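Local coordinates for putative vitamin-B12 independent methionine synthase family protein (Listeria monocytogenes, PDB 1YPX) that probably transfers a methyl group from 5-methyltetrahydropteroyltriglutamate to homocysteine to form methionine, using zinc rather than cobalamin, at residues R25-Q29 and S30-T34; E37-K40 and I41-T44; P255-E258 and T259-K263; E347-Q350 and W351-R355; R359-N362 and D363-E367. All coordinates share one frame; numbering follows the deposited sequence.

Overall arrangement
All five contacts are local, within helices or at their ends, in a fold resembling a TIM barrel. Contacts 1 and 2 lie on consecutive helices, 19-30 and 35-56, and touch where Phe28 and Ile33 meet Leu38, their centres 12 Å apart. Contacts 4 and 5 lie at the start and end of the last helix, 347-364, with centres 18 Å apart; contact 4 comes within about 10 Å of contact 2 at the nearest atoms. Contact 3 lies 44 Å from contact 1, centre to centre, and its Phe261 is about 4 Å from a bound phosphate, probably from the crystallisation liquor. His237, Cys239 and Cys334 face one vacant point, consistent with an unoccupied zinc site.

Contact 1. Residues R25-Q29 and S30-T34; sequences REKFQ and SGEIT
Lys27 and Ile33 meet where the chain doubles back at the end of helix 19-30, their side chains crossing at a slant. The lysine contributes its aliphatic part: CB lies 3.4 Å from Ile33 CG1, and CD also rests against that branch. With CG anti to its carbonyl carbon (chi1 -73°), Lys27 runs past Glu32 as well, whose OE2 lies 3.7 Å from Lys27 CG. Lysine suits this surface position because its methylenes can pack while the ammonium group leads outward; Lys27 NZ and Glu32 OE2 stay 5.0 Å apart, so any attraction is probably weak. On another side of the turn the Phe28 ring offers its edge to Thr34, CD1 standing 3.9 Å from Thr34 C, and the same ring packs on Ala35 and Leu38 of helix 35-56. The backbone makes the reversal possible. Gly31, at a positive phi of 109°, gives its N-H to both Lys27 O (2.8 Å) and Phe28 O (2.9 Å), while Lys27 O also receives weak bonds from the N-H groups of Glu32 and Ile33. Glycine adopts these backbone angles readily. The pattern is a Schellman motif, closed by apolar contact across the turn, and leads to Thr34, the N-cap of the next helix.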
loop_
_atom_site.group_PDB
_atom_site.type_symbol
_atom_site.label_atom_id
_atom_site.label_comp_id
_atom_site.label_asym_id
_atom_site.label_seq_id
_atom_site.Cartn_x
_atom_site.Cartn_y
_atom_site.Cartn_z
ATOM N N ARG A 25 3.515 9.764 -20.996
ATOM C CA ARG A 25 2.960 8.422 -21.175
ATOM C C ARG A 25 2.189 8.281 -22.483
ATOM O O ARG A 25 1.999 7.171 -22.980
ATOM C CB ARG A 25 2.052 8.031 -19.997
ATOM C CG ARG A 25 2.779 7.900 -18.658
ATOM C CD ARG A 25 1.941 7.181 -17.592
ATOM N NE ARG A 25 1.712 5.770 -17.908
ATOM C CZ ARG A 25 2.650 4.822 -17.901
ATOM N NH1 ARG A 25 2.334 3.571 -18.206
ATOM N NH2 ARG A 25 3.902 5.114 -17.579
ATOM N N GLU A 26 1.747 9.404 -23.042
ATOM C CA GLU A 26 1.005 9.370 -24.293
ATOM C C GLU A 26 1.940 9.244 -25.494
ATOM O O GLU A 26 1.722 8.396 -26.367
ATOM C CB GLU A 26 0.123 10.616 -24.425
ATOM C CG GLU A 26 -0.972 10.709 -23.355
ATOM C CD GLU A 26 -2.059 11.727 -23.690
ATOM O OE1 GLU A 26 -1.717 12.907 -23.939
ATOM O OE2 GLU A 26 -3.253 11.342 -23.702
ATOM N N LYS A 27 2.980 10.078 -25.536
ATOM C CA LYS A 27 3.954 10.037 -26.633
ATOM C C LYS A 27 4.650 8.680 -26.693
ATOM O O LYS A 27 5.036 8.214 -27.770
ATOM C CB LYS A 27 5.016 11.132 -26.472
ATOM C CG LYS A 27 4.531 12.550 -26.752
ATOM C CD LYS A 27 5.654 13.572 -26.557
ATOM C CE LYS A 27 5.163 14.998 -26.790
ATOM N NZ LYS A 27 4.006 15.348 -25.907
ATOM N N PHE A 28 4.815 8.052 -25.532
ATOM C CA PHE A 28 5.461 6.749 -25.465
ATOM C C PHE A 28 4.711 5.707 -26.287
ATOM O O PHE A 28 5.254 5.156 -27.242
ATOM C CB PHE A 28 5.560 6.270 -24.019
ATOM C CG PHE A 28 6.027 4.851 -23.893
ATOM C CD1 PHE A 28 7.302 4.486 -24.316
ATOM C CD2 PHE A 28 5.185 3.874 -23.373
ATOM C CE1 PHE A 28 7.731 3.169 -24.221
ATOM C CE2 PHE A 28 5.605 2.554 -23.276
ATOM C CZ PHE A 28 6.882 2.199 -23.701
ATOM N N GLN A 29 3.467 5.434 -25.905
ATOM C CA GLN A 29 2.643 4.458 -26.609
ATOM C C GLN A 29 2.391 4.943 -28.035
ATOM O O GLN A 29 2.003 4.167 -28.908
ATOM C CB GLN A 29 1.311 4.260 -25.873
ATOM C CG GLN A 29 1.454 3.906 -24.390
ATOM C CD GLN A 29 0.112 3.777 -23.673
ATOM O OE1 GLN A 29 -0.754 4.651 -23.783
ATOM N NE2 GLN A 29 -0.060 2.690 -22.924
ATOM N N SER A 30 2.613 6.237 -28.256
ATOM C CA SER A 30 2.440 6.861 -29.570
ATOM C C SER A 30 3.615 6.488 -30.468
ATOM O O SER A 30 3.462 6.316 -31.680
ATOM C CB SER A 30 2.377 8.387 -29.426
ATOM O OG SER A 30 2.450 9.033 -30.684
ATOM N N GLY A 31 4.790 6.370 -29.853
ATOM C CA GLY A 31 5.990 6.016 -30.586
ATOM C C GLY A 31 6.939 7.187 -30.713
ATOM O O GLY A 31 8.050 7.040 -31.220
ATOM N N GLU A 32 6.502 8.354 -30.248
ATOM C CA GLU A 32 7.318 9.559 -30.318
ATOM C C GLU A 32 8.491 9.505 -29.351
ATOM O O GLU A 32 9.598 9.944 -29.670
ATOM C CB GLU A 32 6.472 10.791 -30.009
ATOM C CG GLU A 32 5.226 10.910 -30.866
ATOM C CD GLU A 32 4.627 12.298 -30.821
ATOM O OE1 GLU A 32 3.502 12.472 -31.340
ATOM O OE2 GLU A 32 5.287 13.212 -30.275
ATOM N N ILE A 33 8.242 8.972 -28.162
ATOM C CA ILE A 33 9.280 8.864 -27.151
ATOM C C ILE A 33 9.592 7.398 -26.903
ATOM O O ILE A 33 8.768 6.517 -27.158
ATOM C CB ILE A 33 8.838 9.524 -25.828
ATOM C CG1 ILE A 33 8.440 10.980 -26.084
ATOM C CG2 ILE A 33 9.957 9.452 -24.809
ATOM C CD1 ILE A 33 9.539 11.834 -26.704
ATOM N N THR A 34 10.792 7.141 -26.407
ATOM C CA THR A 34 11.213 5.781 -26.130
ATOM C C THR A 34 11.106 5.472 -24.638
ATOM O O THR A 34 11.054 6.382 -23.811
ATOM C CB THR A 34 12.658 5.569 -26.599
ATOM O OG1 THR A 34 13.514 6.527 -25.963
ATOM C CG2 THR A 34 12.750 5.747 -28.106
#

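Contact 2. Residues E37-K40 and I41-T44; sequences ELRK and IENT
Leu38 and Glu42 touch one turn apart on helix 35-56, and the backbone between them supplies the first of three successive bonds. Glu42 N reaches Leu38 O at 3.2 Å, almost straight at 170°; Asn43 N follows to Arg39 O at 2.8 Å, and Thr44 N to Lys40 O at 2.9 Å. Each carbonyl thus receives the N-H four residues on. The Thr44 hydroxyl is also near, OG1 standing 3.3 Å from Lys40 O, though its proton has another acceptor within reach and the bond is not settled.

Arg39 and Glu42 find their strongest polar partners outside this turn. Arg39 extends from CG to NE, with CG anti to the backbone N (chi1 -173°), and its NH1 forms a salt bridge with Asp119. Its NH2 gives a hydrogen bond to a water at 3.3 Å, and that water donates to Glu42 OE1 at 3.0 Å. The water therefore joins two groups whose direct approach is poor: OE1 lies 4.5 Å from Arg39 NH2 and well out of the guanidinium plane. Glu42 OE1 is gripped a second time, by a salt bridge with Arg67, which probably offsets the cost of burying the carboxylate. The glutamate methylenes still pack, CG lying 4.2 Å from Leu38 CG, while Leu38 fills the apolar side against Ala24 and Phe28 of helix 19-30. Arginine's length lets it reach Asp119, and glutamate's lets its carboxylate reach Arg67 and the water. The whole is regular alpha-helical i to i+4 hydrogen bonding, edged by a water-bridged ion network.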
loop_
_atom_site.group_PDB
_atom_site.type_symbol
_atom_site.label_atom_id
_atom_site.label_comp_id
_atom_site.label_asym_id
_atom_site.label_seq_id
_atom_site.Cartn_x
_atom_site.Cartn_y
_atom_site.Cartn_z
ATOM N N GLU A 37 13.509 6.918 -22.716
ATOM C CA GLU A 37 13.401 8.379 -22.743
ATOM C C GLU A 37 12.299 8.861 -21.801
ATOM O O GLU A 37 12.413 9.913 -21.159
ATOM C CB GLU A 37 13.098 8.846 -24.173
ATOM C CG GLU A 37 13.330 10.332 -24.449
ATOM C CD GLU A 37 12.903 10.745 -25.855
ATOM O OE1 GLU A 37 13.181 9.989 -26.815
ATOM O OE2 GLU A 37 12.300 11.830 -26.003
ATOM N N LEU A 38 11.223 8.082 -21.739
ATOM C CA LEU A 38 10.077 8.369 -20.879
ATOM C C LEU A 38 10.495 8.369 -19.412
ATOM O O LEU A 38 9.873 9.021 -18.578
ATOM C CB LEU A 38 8.991 7.305 -21.089
ATOM C CG LEU A 38 7.895 7.191 -20.023
ATOM C CD1 LEU A 38 7.054 8.460 -20.040
ATOM C CD2 LEU A 38 7.017 5.973 -20.288
ATOM N N ARG A 39 11.553 7.637 -19.097
ATOM C CA ARG A 39 11.993 7.559 -17.718
ATOM C C ARG A 39 12.485 8.884 -17.161
ATOM O O ARG A 39 12.230 9.215 -15.999
ATOM C CB ARG A 39 13.078 6.505 -17.562
ATOM C CG ARG A 39 13.427 6.292 -16.114
ATOM C CD ARG A 39 14.192 5.014 -15.874
ATOM N NE ARG A 39 14.420 4.842 -14.448
ATOM C CZ ARG A 39 13.621 4.159 -13.636
ATOM N NH1 ARG A 39 13.920 4.066 -12.347
ATOM N NH2 ARG A 39 12.549 3.544 -14.113
ATOM N N LYS A 40 13.193 9.639 -17.995
ATOM C CA LYS A 40 13.719 10.933 -17.585
ATOM C C LYS A 40 12.596 11.830 -17.090
ATOM O O LYS A 40 12.633 12.308 -15.960
ATOM C CB LYS A 40 14.459 11.604 -18.750
ATOM C CG LYS A 40 15.941 11.213 -18.882
ATOM C CD LYS A 40 16.755 11.743 -17.701
ATOM C CE LYS A 40 18.231 11.396 -17.806
ATOM N NZ LYS A 40 18.995 11.720 -16.559
ATOM N N ILE A 41 11.596 12.062 -17.928
ATOM C CA ILE A 41 10.492 12.910 -17.520
ATOM C C ILE A 41 9.919 12.408 -16.189
ATOM O O ILE A 41 9.734 13.188 -15.249
ATOM C CB ILE A 41 9.381 12.931 -18.585
ATOM C CG1 ILE A 41 9.951 13.385 -19.926
ATOM C CG2 ILE A 41 8.279 13.900 -18.159
ATOM C CD1 ILE A 41 9.159 12.904 -21.128
ATOM N N GLU A 42 9.641 11.105 -16.120
ATOM C CA GLU A 42 9.118 10.506 -14.901
ATOM C C GLU A 42 10.007 10.943 -13.741
ATOM O O GLU A 42 9.521 11.312 -12.678
ATOM C CB GLU A 42 9.138 8.976 -14.976
ATOM C CG GLU A 42 8.273 8.347 -16.045
ATOM C CD GLU A 42 8.140 6.842 -15.848
ATOM O OE1 GLU A 42 9.163 6.191 -15.529
ATOM O OE2 GLU A 42 7.013 6.308 -16.008
ATOM N N ASN A 43 11.314 10.902 -13.969
ATOM C CA ASN A 43 12.285 11.284 -12.963
ATOM C C ASN A 43 12.113 12.722 -12.502
ATOM O O ASN A 43 12.252 13.027 -11.316
ATOM C CB ASN A 43 13.701 11.074 -13.497
ATOM C CG ASN A 43 14.179 9.654 -13.306
ATOM O OD1 ASN A 43 15.368 9.362 -13.427
ATOM N ND2 ASN A 43 13.251 8.761 -12.996
ATOM N N THR A 44 11.811 13.597 -13.456
ATOM C CA THR A 44 11.594 15.018 -13.206
ATOM C C THR A 44 10.278 15.173 -12.457
ATOM O O THR A 44 10.196 15.855 -11.432
ATOM C CB THR A 44 11.502 15.789 -14.547
ATOM O OG1 THR A 44 12.665 15.504 -15.334
ATOM C CG2 THR A 44 11.399 17.295 -14.315
HETATM O O HOH W 1 10.439 3.651 -16.586
#

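Contact 3. Residues P255-E258 and T259-K263; sequences PVAE and TLFGK
Phe261 lies alongside Ala257, one turn earlier, and can be followed outward from its backbone. CB lies 3.7 Å from Ala257 O; CG keeps the same distance from that oxygen. Beyond, CD2 passes obliquely by the carbonyl, and CE2 stands 4.1 Å from Ala257 CB. This path follows from chi1 of -49°, which sets CG anti to the carbonyl carbon and beside the backbone N. Alanine suits its place, since a lone methyl lets the ring settle close to the backbone. Leu260 CB lies over one ring face, offset toward the rim. Farther out the ring is met by residues beyond this turn: Phe269 edge-to-face, and Lys285 in a cation-pi contact.

The backbone bonds are weak: Phe261 N to Ala257 O at 3.4 Å, and Gly262 N to Glu258 O at 3.0 Å. Ala257 closes an inverse gamma turn centred on Val256, its N reaching Pro255 O at 2.7 Å, and is also the N-cap of the helix. Helix 258-261 follows strand 233-238 and precedes strand 268-272, and packs on both: Leu260 on Met236 and Ile238, Phe261 on Leu271, while Thr259 meets Gln214 of helix 213-224.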
loop_
_atom_site.group_PDB
_atom_site.type_symbol
_atom_site.label_atom_id
_atom_site.label_comp_id
_atom_site.label_asym_id
_atom_site.label_seq_id
_atom_site.Cartn_x
_atom_site.Cartn_y
_atom_site.Cartn_z
ATOM N N PRO A 255 -16.271 -9.207 8.834
ATOM C CA PRO A 255 -15.778 -10.568 8.600
ATOM C C PRO A 255 -14.253 -10.656 8.624
ATOM O O PRO A 255 -13.666 -11.248 9.538
ATOM C CB PRO A 255 -16.362 -10.917 7.231
ATOM C CG PRO A 255 -16.507 -9.576 6.565
ATOM C CD PRO A 255 -17.044 -8.723 7.675
ATOM N N VAL A 256 -13.623 -10.061 7.616
ATOM C CA VAL A 256 -12.171 -10.056 7.502
ATOM C C VAL A 256 -11.559 -9.085 8.488
ATOM O O VAL A 256 -10.757 -8.239 8.119
ATOM C CB VAL A 256 -11.727 -9.669 6.077
ATOM C CG1 VAL A 256 -12.221 -10.714 5.087
ATOM C CG2 VAL A 256 -12.270 -8.293 5.711
ATOM N N ALA A 257 -11.940 -9.221 9.750
ATOM C CA ALA A 257 -11.433 -8.344 10.789
ATOM C C ALA A 257 -10.798 -9.155 11.902
ATOM O O ALA A 257 -10.007 -8.635 12.690
ATOM C CB ALA A 257 -12.557 -7.498 11.341
ATOM N N GLU A 258 -11.149 -10.437 11.962
ATOM C CA GLU A 258 -10.622 -11.336 12.987
ATOM C C GLU A 258 -9.196 -11.759 12.664
ATOM O O GLU A 258 -8.282 -11.563 13.467
ATOM C CB GLU A 258 -11.509 -12.576 13.089
ATOM C CG GLU A 258 -12.996 -12.262 13.159
ATOM C CD GLU A 258 -13.385 -11.487 14.411
ATOM O OE1 GLU A 258 -12.883 -10.354 14.591
ATOM O OE2 GLU A 258 -14.196 -12.015 15.209
ATOM N N THR A 259 -9.019 -12.335 11.478
ATOM C CA THR A 259 -7.713 -12.807 11.022
ATOM C C THR A 259 -6.805 -11.654 10.583
ATOM O O THR A 259 -5.581 -11.783 10.579
ATOM C CB THR A 259 -7.866 -13.799 9.840
ATOM O OG1 THR A 259 -7.973 -13.070 8.610
ATOM C CG2 THR A 259 -9.125 -14.650 10.017
ATOM N N LEU A 260 -7.422 -10.532 10.213
ATOM C CA LEU A 260 -6.690 -9.354 9.771
ATOM C C LEU A 260 -6.009 -8.600 10.909
ATOM O O LEU A 260 -4.827 -8.272 10.830
ATOM C CB LEU A 260 -7.618 -8.395 9.018
ATOM C CG LEU A 260 -7.473 -8.347 7.490
ATOM C CD1 LEU A 260 -8.319 -7.221 6.923
ATOM C CD2 LEU A 260 -6.017 -8.127 7.124
ATOM N N PHE A 261 -6.741 -8.313 11.973
ATOM C CA PHE A 261 -6.134 -7.583 13.072
ATOM C C PHE A 261 -5.670 -8.490 14.207
ATOM O O PHE A 261 -4.980 -8.044 15.121
ATOM C CB PHE A 261 -7.110 -6.530 13.591
ATOM C CG PHE A 261 -7.707 -5.680 12.507
ATOM C CD1 PHE A 261 -6.904 -5.117 11.522
ATOM C CD2 PHE A 261 -9.078 -5.445 12.471
ATOM C CE1 PHE A 261 -7.462 -4.333 10.516
ATOM C CE2 PHE A 261 -9.645 -4.662 11.469
ATOM C CZ PHE A 261 -8.837 -4.105 10.490
ATOM N N GLY A 262 -6.036 -9.766 14.142
ATOM C CA GLY A 262 -5.627 -10.683 15.188
ATOM C C GLY A 262 -4.562 -11.683 14.776
ATOM O O GLY A 262 -3.692 -12.032 15.573
ATOM N N LYS A 263 -4.615 -12.134 13.528
ATOM C CA LYS A 263 -3.665 -13.122 13.033
ATOM C C LYS A 263 -2.523 -12.583 12.165
ATOM O O LYS A 263 -1.397 -13.080 12.228
ATOM C CB LYS A 263 -4.427 -14.206 12.266
ATOM C CG LYS A 263 -5.435 -14.978 13.111
ATOM C CD LYS A 263 -6.086 -16.117 12.322
ATOM C CE LYS A 263 -7.141 -16.856 13.156
ATOM N NZ LYS A 263 -7.912 -17.865 12.368
#

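Contact 4. Residues E347-Q350 and W351-R355; sequences EEEQ and WDKLR
Matching first torsions bring Glu347 and Trp351 together: chi1 of -68° and -66° set CG of each anti to its carbonyl carbon, and the two side chains run side by side in the same direction. Glu347 CB then lies 3.6 Å from Trp351 CZ3, while Glu347 OE1 approaches Trp351 atom CH2 obliquely, the carboxylate and ring planes 58° apart. Broad and flat, the tryptophan can lie against Glu347 CB here and still pack on Tyr48, Lys52 and Val56 of helix 35-56. Farther round the helix, Glu349 bends at chi2 and brings OE1 to 3.5 Å from Lys353 CE. Its charge is nearby rather than paired, OE1 and Lys353 NZ being 4.6 Å apart; the ammonium group has its salt bridge with Glu307 and a hydrogen bond to Thr300. Underneath run the backbone bonds, Asp352 N to Glu348 O at 3.2 Å and Lys353 N to Glu349 O at 3.0 Å. Glu349 N also bonds to Thr346 OG1, at the start of the helix. Three glutamates suit such a start, where negative charge would probably interact well with the helix dipole. These are the first turns of the final helix, which follows the last parallel strand of the TIM-barrel-like fold.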
loop_
_atom_site.group_PDB
_atom_site.type_symbol
_atom_site.label_atom_id
_atom_site.label_comp_id
_atom_site.label_asym_id
_atom_site.label_seq_id
_atom_site.Cartn_x
_atom_site.Cartn_y
_atom_site.Cartn_z
ATOM N N GLU A 347 -5.095 18.850 -8.693
ATOM C CA GLU A 347 -3.853 18.773 -7.945
ATOM C C GLU A 347 -3.863 19.658 -6.702
ATOM O O GLU A 347 -3.512 19.205 -5.612
ATOM C CB GLU A 347 -2.671 19.127 -8.853
ATOM C CG GLU A 347 -2.423 18.079 -9.939
ATOM C CD GLU A 347 -1.152 18.322 -10.742
ATOM O OE1 GLU A 347 -0.051 18.330 -10.140
ATOM O OE2 GLU A 347 -1.258 18.503 -11.979
ATOM N N GLU A 348 -4.278 20.909 -6.864
ATOM C CA GLU A 348 -4.343 21.859 -5.756
ATOM C C GLU A 348 -5.123 21.256 -4.587
ATOM O O GLU A 348 -4.651 21.223 -3.448
ATOM C CB GLU A 348 -5.029 23.146 -6.222
ATOM C CG GLU A 348 -5.048 24.285 -5.201
ATOM C CD GLU A 348 -6.062 25.371 -5.558
ATOM O OE1 GLU A 348 -7.250 25.237 -5.169
ATOM O OE2 GLU A 348 -5.670 26.347 -6.242
ATOM N N GLU A 349 -6.322 20.771 -4.886
ATOM C CA GLU A 349 -7.178 20.172 -3.872
ATOM C C GLU A 349 -6.446 19.060 -3.118
ATOM O O GLU A 349 -6.544 18.960 -1.894
ATOM C CB GLU A 349 -8.446 19.624 -4.538
ATOM C CG GLU A 349 -9.729 20.275 -4.050
ATOM C CD GLU A 349 -10.178 19.732 -2.703
ATOM O OE1 GLU A 349 -11.157 18.948 -2.682
ATOM O OE2 GLU A 349 -9.546 20.077 -1.672
ATOM N N GLN A 350 -5.709 18.245 -3.871
ATOM C CA GLN A 350 -4.935 17.112 -3.350
ATOM C C GLN A 350 -4.018 17.477 -2.180
ATOM O O GLN A 350 -4.199 17.001 -1.050
ATOM C CB GLN A 350 -4.088 16.494 -4.481
ATOM C CG GLN A 350 -3.244 15.261 -4.090
ATOM C CD GLN A 350 -2.326 14.774 -5.216
ATOM O OE1 GLN A 350 -1.457 15.502 -5.682
ATOM N NE2 GLN A 350 -2.520 13.538 -5.645
ATOM N N TRP A 351 -3.028 18.318 -2.460
ATOM C CA TRP A 351 -2.083 18.725 -1.433
ATOM C C TRP A 351 -2.762 19.473 -0.298
ATOM O O TRP A 351 -2.295 19.444 0.840
ATOM C CB TRP A 351 -0.955 19.563 -2.054
ATOM C CG TRP A 351 -0.077 18.749 -3.009
ATOM C CD1 TRP A 351 0.663 17.623 -2.708
ATOM C CD2 TRP A 351 0.113 18.984 -4.412
ATOM N NE1 TRP A 351 1.293 17.156 -3.839
ATOM C CE2 TRP A 351 0.972 17.968 -4.894
ATOM C CE3 TRP A 351 -0.362 19.952 -5.307
ATOM C CZ2 TRP A 351 1.368 17.897 -6.236
ATOM C CZ3 TRP A 351 0.033 19.879 -6.647
ATOM C CH2 TRP A 351 0.888 18.858 -7.095
ATOM N N ASP A 352 -3.877 20.130 -0.591
ATOM C CA ASP A 352 -4.585 20.851 0.457
ATOM C C ASP A 352 -5.154 19.857 1.462
ATOM O O ASP A 352 -5.069 20.059 2.680
ATOM C CB ASP A 352 -5.691 21.721 -0.140
ATOM C CG ASP A 352 -5.157 23.032 -0.684
ATOM O OD1 ASP A 352 -5.969 23.855 -1.175
ATOM O OD2 ASP A 352 -3.917 23.234 -0.611
ATOM N N LYS A 353 -5.730 18.775 0.955
ATOM C CA LYS A 353 -6.264 17.764 1.843
ATOM C C LYS A 353 -5.126 17.095 2.621
ATOM O O LYS A 353 -5.346 16.551 3.701
ATOM C CB LYS A 353 -7.056 16.729 1.046
ATOM C CG LYS A 353 -8.355 17.269 0.485
ATOM C CD LYS A 353 -9.078 16.210 -0.323
ATOM C CE LYS A 353 -10.583 16.435 -0.307
ATOM N NZ LYS A 353 -11.131 16.331 1.086
ATOM N N LEU A 354 -3.907 17.140 2.076
ATOM C CA LEU A 354 -2.758 16.544 2.764
ATOM C C LEU A 354 -2.305 17.401 3.937
ATOM O O LEU A 354 -2.017 16.888 5.015
ATOM C CB LEU A 354 -1.585 16.333 1.803
ATOM C CG LEU A 354 -1.668 15.118 0.871
ATOM C CD1 LEU A 354 -0.409 15.037 0.021
ATOM C CD2 LEU A 354 -1.842 13.854 1.692
ATOM N N ARG A 355 -2.252 18.711 3.717
ATOM C CA ARG A 355 -1.858 19.644 4.755
ATOM C C ARG A 355 -2.953 19.543 5.816
ATOM O O ARG A 355 -2.722 19.774 7.006
ATOM C CB ARG A 355 -1.796 21.064 4.185
ATOM C CG ARG A 355 -1.404 21.123 2.708
ATOM C CD ARG A 355 -1.183 22.556 2.221
ATOM N NE ARG A 355 0.172 23.024 2.496
ATOM C CZ ARG A 355 1.094 23.233 1.559
ATOM N NH1 ARG A 355 2.314 23.662 1.894
ATOM N NH2 ARG A 355 0.785 23.024 0.283
#

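Contact 5. Residues R359-N362 and D363-E367; sequences RLAN and DIWGE
Asp363 bonds back one turn to Arg359, its N-H reaching Arg359 O at 3.0 Å along a nearly straight 168° line. Chi1 of 59° puts its CG between the backbone N and the carbonyl carbon, so that the carboxylate turns back toward Arg359 O and Leu360 O; it makes no hydrogen bond with either, and its detailed placement is uncertain at this resolution. Arg359 does not pair with it, for NE lies 6.4 Å from Asp363 OD2.

Ile364 comes next. Its N-H makes a weak bond to Leu360 O, and its CD1 meets Leu360 CD1 at 4.4 Å, two branched chains bringing their methyls together along one apolar side of the helix. The other branch, CG2, sits over the centre of one face of the Trp365 ring, 3.7 Å above its plane.

Trp365 gives its N-H to Ala361 O at 2.8 Å, from above the carbonyl plane, although it is the first residue to leave helical angles. Its ring turns an edge to Ala361: Ala361 CA lies in the ring plane at that edge, and Ala361 CB is 3.6 Å from Trp365 CE3. Alanine is small enough to admit the large indole so near the backbone.

Around this end of helix 347-364, Trp365 packs on Leu328 and Leu330 of strand 328-332, stacks with Tyr8 and bonds through NE1 to Leu325 O, while Ile364 meets Ile316 of helix 310-322.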
loop_
_atom_site.group_PDB
_atom_site.type_symbol
_atom_site.label_atom_id
_atom_site.label_comp_id
_atom_site.label_asym_id
_atom_site.label_seq_id
_atom_site.Cartn_x
_atom_site.Cartn_y
_atom_site.Cartn_z
ATOM N N ARG A 359 -2.281 18.913 9.652
ATOM C CA ARG A 359 -2.774 19.827 10.680
ATOM C C ARG A 359 -3.586 19.071 11.722
ATOM O O ARG A 359 -3.346 19.191 12.928
ATOM C CB ARG A 359 -3.638 20.896 10.019
ATOM C CG ARG A 359 -4.175 21.992 10.927
ATOM C CD ARG A 359 -5.214 22.763 10.128
ATOM N NE ARG A 359 -4.882 22.680 8.697
ATOM C CZ ARG A 359 -5.751 22.854 7.712
ATOM N NH1 ARG A 359 -5.351 22.745 6.451
ATOM N NH2 ARG A 359 -7.023 23.128 8.001
ATOM N N LEU A 360 -4.549 18.287 11.248
ATOM C CA LEU A 360 -5.388 17.509 12.146
ATOM C C LEU A 360 -4.572 16.593 13.057
ATOM O O LEU A 360 -4.750 16.597 14.270
ATOM C CB LEU A 360 -6.398 16.687 11.334
ATOM C CG LEU A 360 -7.731 17.366 10.974
ATOM C CD1 LEU A 360 -8.558 17.491 12.247
ATOM C CD2 LEU A 360 -7.518 18.743 10.336
ATOM N N ALA A 361 -3.676 15.811 12.464
ATOM C CA ALA A 361 -2.842 14.877 13.213
ATOM C C ALA A 361 -1.958 15.616 14.195
ATOM O O ALA A 361 -1.527 15.064 15.203
ATOM C CB ALA A 361 -1.973 14.061 12.254
ATOM N N ASN A 362 -1.666 16.868 13.886
ATOM C CA ASN A 362 -0.814 17.621 14.771
ATOM C C ASN A 362 -1.571 18.033 16.019
ATOM O O ASN A 362 -1.145 17.732 17.137
ATOM C CB ASN A 362 -0.242 18.847 14.065
ATOM C CG ASN A 362 0.784 19.567 14.920
ATOM O OD1 ASN A 362 1.707 18.941 15.457
ATOM N ND2 ASN A 362 0.632 20.883 15.058
ATOM N N ASP A 363 -2.704 18.710 15.842
ATOM C CA ASP A 363 -3.461 19.125 17.014
ATOM C C ASP A 363 -4.171 17.959 17.716
ATOM O O ASP A 363 -4.725 18.134 18.803
ATOM C CB ASP A 363 -4.453 20.252 16.669
ATOM C CG ASP A 363 -5.451 19.859 15.604
ATOM O OD1 ASP A 363 -5.934 18.708 15.649
ATOM O OD2 ASP A 363 -5.763 20.715 14.740
ATOM N N ILE A 364 -4.149 16.769 17.114
ATOM C CA ILE A 364 -4.770 15.607 17.752
ATOM C C ILE A 364 -3.708 14.790 18.450
ATOM O O ILE A 364 -3.858 14.423 19.612
ATOM C CB ILE A 364 -5.490 14.676 16.754
ATOM C CG1 ILE A 364 -6.771 15.338 16.260
ATOM C CG2 ILE A 364 -5.836 13.343 17.433
ATOM C CD1 ILE A 364 -7.541 14.483 15.307
ATOM N N TRP A 365 -2.632 14.496 17.733
ATOM C CA TRP A 365 -1.550 13.716 18.307
ATOM C C TRP A 365 -0.424 14.617 18.807
ATOM O O TRP A 365 -0.226 15.727 18.308
ATOM C CB TRP A 365 -1.064 12.695 17.272
ATOM C CG TRP A 365 -2.054 11.535 17.129
ATOM C CD1 TRP A 365 -2.272 10.525 18.031
ATOM C CD2 TRP A 365 -3.000 11.322 16.062
ATOM N NE1 TRP A 365 -3.290 9.707 17.596
ATOM C CE2 TRP A 365 -3.753 10.168 16.396
ATOM C CE3 TRP A 365 -3.281 11.994 14.864
ATOM C CZ2 TRP A 365 -4.770 9.671 15.575
ATOM C CZ3 TRP A 365 -4.295 11.500 14.046
ATOM C CH2 TRP A 365 -5.029 10.341 14.409
ATOM N N GLY A 366 0.297 14.145 19.814
ATOM C CA GLY A 366 1.375 14.941 20.373
ATOM C C GLY A 366 1.027 15.474 21.756
ATOM O O GLY A 366 0.687 16.649 21.923
ATOM N N GLU A 367 1.104 14.591 22.748
ATOM C CA GLU A 367 0.813 14.943 24.125
ATOM C C GLU A 367 2.091 14.799 24.946
ATOM O O GLU A 367 3.087 14.296 24.374
ATOM C CB GLU A 367 -0.292 14.030 24.676
ATOM C CG GLU A 367 -1.592 14.084 23.866
ATOM C CD GLU A 367 -2.114 15.507 23.698
ATOM O OE1 GLU A 367 -2.388 16.173 24.727
ATOM O OE2 GLU A 367 -2.242 15.961 22.536
#